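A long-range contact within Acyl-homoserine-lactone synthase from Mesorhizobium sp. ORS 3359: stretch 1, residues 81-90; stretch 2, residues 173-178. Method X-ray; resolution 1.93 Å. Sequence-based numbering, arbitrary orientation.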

# COMPACT_ATOMS: atom_id res chain seq x y z
N LEU A 81 -9.67 -0.12 6.37
CA LEU A 81 -9.40 -1.33 7.18
C LEU A 81 -9.27 -0.94 8.67
O LEU A 81 -9.89 -1.57 9.53
CB LEU A 81 -8.10 -2.01 6.73
CG LEU A 81 -7.81 -3.31 7.48
CD1 LEU A 81 -8.81 -4.38 7.09
CD2 LEU A 81 -6.43 -3.81 7.17
N MET A 82 -8.54 0.12 8.92
CA MET A 82 -8.26 0.53 10.32
C MET A 82 -9.55 1.03 10.94
O MET A 82 -9.71 0.79 12.16
CB MET A 82 -7.16 1.59 10.44
CG MET A 82 -6.52 1.62 11.84
SD MET A 82 -5.44 3.01 12.14
CE MET A 82 -4.18 2.75 10.89
N SER A 83 -10.44 1.65 10.16
CA SER A 83 -11.68 2.18 10.72
C SER A 83 -12.69 1.06 10.91
O SER A 83 -13.34 1.09 11.92
CB SER A 83 -12.25 3.32 9.91
OG SER A 83 -13.02 2.88 8.83
N GLU A 84 -12.80 0.10 10.00
CA GLU A 84 -13.90 -0.89 10.06
C GLU A 84 -13.48 -2.17 10.79
O GLU A 84 -14.37 -2.85 11.25
CB GLU A 84 -14.30 -1.21 8.63
CG GLU A 84 -14.82 0.02 7.91
CD GLU A 84 -15.84 0.91 8.63
OE1 GLU A 84 -16.97 0.47 8.84
OE2 GLU A 84 -15.46 2.03 8.99
N VAL A 85 -12.19 -2.53 10.78
CA VAL A 85 -11.71 -3.83 11.30
C VAL A 85 -10.79 -3.63 12.49
O VAL A 85 -10.97 -4.32 13.52
CB VAL A 85 -11.03 -4.66 10.18
CG1 VAL A 85 -10.64 -6.05 10.68
CG2 VAL A 85 -11.93 -4.75 9.00
N PHE A 86 -9.84 -2.71 12.41
CA PHE A 86 -8.86 -2.59 13.49
C PHE A 86 -8.91 -1.23 14.20
O PHE A 86 -7.88 -0.78 14.60
CB PHE A 86 -7.47 -2.82 12.92
CG PHE A 86 -7.29 -4.23 12.44
CD1 PHE A 86 -7.31 -5.27 13.35
CD2 PHE A 86 -7.20 -4.51 11.07
CE1 PHE A 86 -7.13 -6.58 12.94
CE2 PHE A 86 -7.02 -5.83 10.68
CZ PHE A 86 -7.01 -6.86 11.60
N PRO A 87 -10.06 -0.63 14.51
CA PRO A 87 -10.05 0.67 15.22
C PRO A 87 -9.41 0.59 16.60
O PRO A 87 -8.87 1.59 17.12
CB PRO A 87 -11.55 0.99 15.30
CG PRO A 87 -12.25 -0.34 15.21
CD PRO A 87 -11.42 -1.13 14.21
N ILE A 88 -9.41 -0.61 17.19
CA ILE A 88 -8.77 -0.83 18.51
C ILE A 88 -7.27 -0.51 18.44
O ILE A 88 -6.75 -0.05 19.47
CB ILE A 88 -9.06 -2.21 19.13
CG1 ILE A 88 -8.66 -2.18 20.60
CG2 ILE A 88 -8.39 -3.35 18.36
CD1 ILE A 88 -9.32 -3.22 21.43
N LEU A 89 -6.61 -0.63 17.29
CA LEU A 89 -5.15 -0.36 17.15
C LEU A 89 -4.85 1.13 17.27
O LEU A 89 -3.66 1.49 17.46
CB LEU A 89 -4.64 -0.88 15.81
CG LEU A 89 -4.68 -2.40 15.65
CD1 LEU A 89 -4.32 -2.78 14.24
CD2 LEU A 89 -3.75 -3.11 16.62
N ALA A 90 -5.82 1.98 17.02
CA ALA A 90 -5.57 3.44 17.10
C ALA A 90 -6.31 4.00 18.32
O ALA A 90 -6.62 5.19 18.30
CB ALA A 90 -5.99 4.12 15.83
N ASP A 173 2.13 -10.53 14.74
CA ASP A 173 1.79 -9.32 15.52
C ASP A 173 1.64 -8.11 14.58
O ASP A 173 2.46 -7.90 13.66
CB ASP A 173 2.82 -9.05 16.62
CG ASP A 173 3.00 -10.19 17.59
OD1 ASP A 173 2.13 -11.09 17.64
OD2 ASP A 173 4.04 -10.22 18.24
N ILE A 174 0.65 -7.27 14.85
CA ILE A 174 0.36 -6.11 14.00
C ILE A 174 0.26 -4.86 14.85
O ILE A 174 0.16 -4.97 16.11
CB ILE A 174 -0.91 -6.35 13.17
CG1 ILE A 174 -2.16 -6.55 14.02
CG2 ILE A 174 -0.67 -7.55 12.24
CD1 ILE A 174 -3.48 -6.45 13.20
N ILE A 175 0.31 -3.72 14.17
CA ILE A 175 0.36 -2.38 14.82
C ILE A 175 -0.12 -1.34 13.79
O ILE A 175 -0.05 -1.59 12.55
CB ILE A 175 1.74 -2.09 15.41
CG1 ILE A 175 1.73 -0.87 16.36
CG2 ILE A 175 2.81 -1.97 14.32
CD1 ILE A 175 2.71 -0.97 17.50
N ALA A 176 -0.74 -0.28 14.27
CA ALA A 176 -1.15 0.89 13.48
C ALA A 176 -0.09 2.00 13.53
O ALA A 176 0.42 2.35 14.66
CB ALA A 176 -2.49 1.33 13.98
N LEU A 177 0.22 2.57 12.36
CA LEU A 177 1.23 3.65 12.18
C LEU A 177 0.61 4.84 11.44
O LEU A 177 -0.28 4.62 10.57
CB LEU A 177 2.31 3.07 11.27
CG LEU A 177 3.48 2.33 11.89
CD1 LEU A 177 3.23 1.78 13.29
CD2 LEU A 177 3.93 1.31 10.92
N LEU A 178 1.11 6.06 11.69
CA LEU A 178 0.83 7.27 10.85
C LEU A 178 2.14 7.79 10.24
O LEU A 178 3.06 8.11 11.01
CB LEU A 178 0.14 8.33 11.70
CG LEU A 178 -0.28 9.56 10.89
CD1 LEU A 178 -1.30 9.14 9.85
CD2 LEU A 178 -0.81 10.69 11.78
O HOH W 1 -1.48 -0.06 17.40

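Two segments whose touching residues lie at least 85 apart in sequence meet here through apolar side chains and one bridging water, with no direct hydrogen bond between them. The surface buried is modest, 285 Å² counting both sides, and alternation along the strand decides which residues of stretch 2 supply it. Ala176 (69 Å²), Leu89 (67 Å²) and Ile174 (64 Å²) give most of it; Met82, Leu89 and Ala176 are buried in the structure, places that suit uncharged side chains.

Asp173 precedes the strand and lies beyond reach of stretch 1.

Ile174 opens the strand with its CA-to-CB bond toward stretch 1. With chi1 at p and chi2 at t, the side chain extends its CD1 to meet two partners. That methyl sits over one face of the Phe86 ring, 4.0 Å from the ring centroid and 23° off the normal, a CH-pi arrangement in which Ile174 CD1 comes within 3.7 Å of Phe86 CE1. The same Ile174 CD1 lies 3.9 Å from Leu89 CD1. An aliphatic chain long enough to bring a terminal methyl to both a ring face and a leucine methyl suits this place.

Ile175 turns its CA-to-CB bond away, as strand alternation requires, and its side chain makes no close contact with stretch 1. What it offers is mainly backbone: Leu89 CD1 is 4.5 Å from Ile175 C.

Ala176 points its CA-to-CB bond back toward stretch 1 where the CA atoms come nearest, Ala176 CA 5.6 Å from Leu89 CA. The single methyl is enough to meet both partners here: Ala176 CB packs 3.6 Å from Leu89 CB and 3.8 Å from Met82 CE. Leucine suits position 89 because its CB meets Ala176 while its CD1 extends to Ile174. Met82, t at chi1 and chi2 and m at chi3, has the length to reach from the helix. One water donates to Leu89 O at 2.7 Å and accepts from Ala176 N at 3.2 Å, linking main-chain groups that do not bond directly.

Leu177 again directs its CA-to-CB bond away, leaving its carbonyl as the nearest point, with Leu177 O 4.3 Å from Met82 CE.

Stretch 1 brings its three apolar partners to the strand from a helix, a turn and a 3-10 segment. Leu81 O accepts from Val85 N at 2.8 Å and Phe86 N at 3.1 Å, and Phe86 O accepts from Leu89 N at 3.0 Å. The CA-to-CB bonds of Met82, Phe86 and Leu89 are toward the strand; the other side chains, apart from that of Ala90, which is sideways, are out of reach.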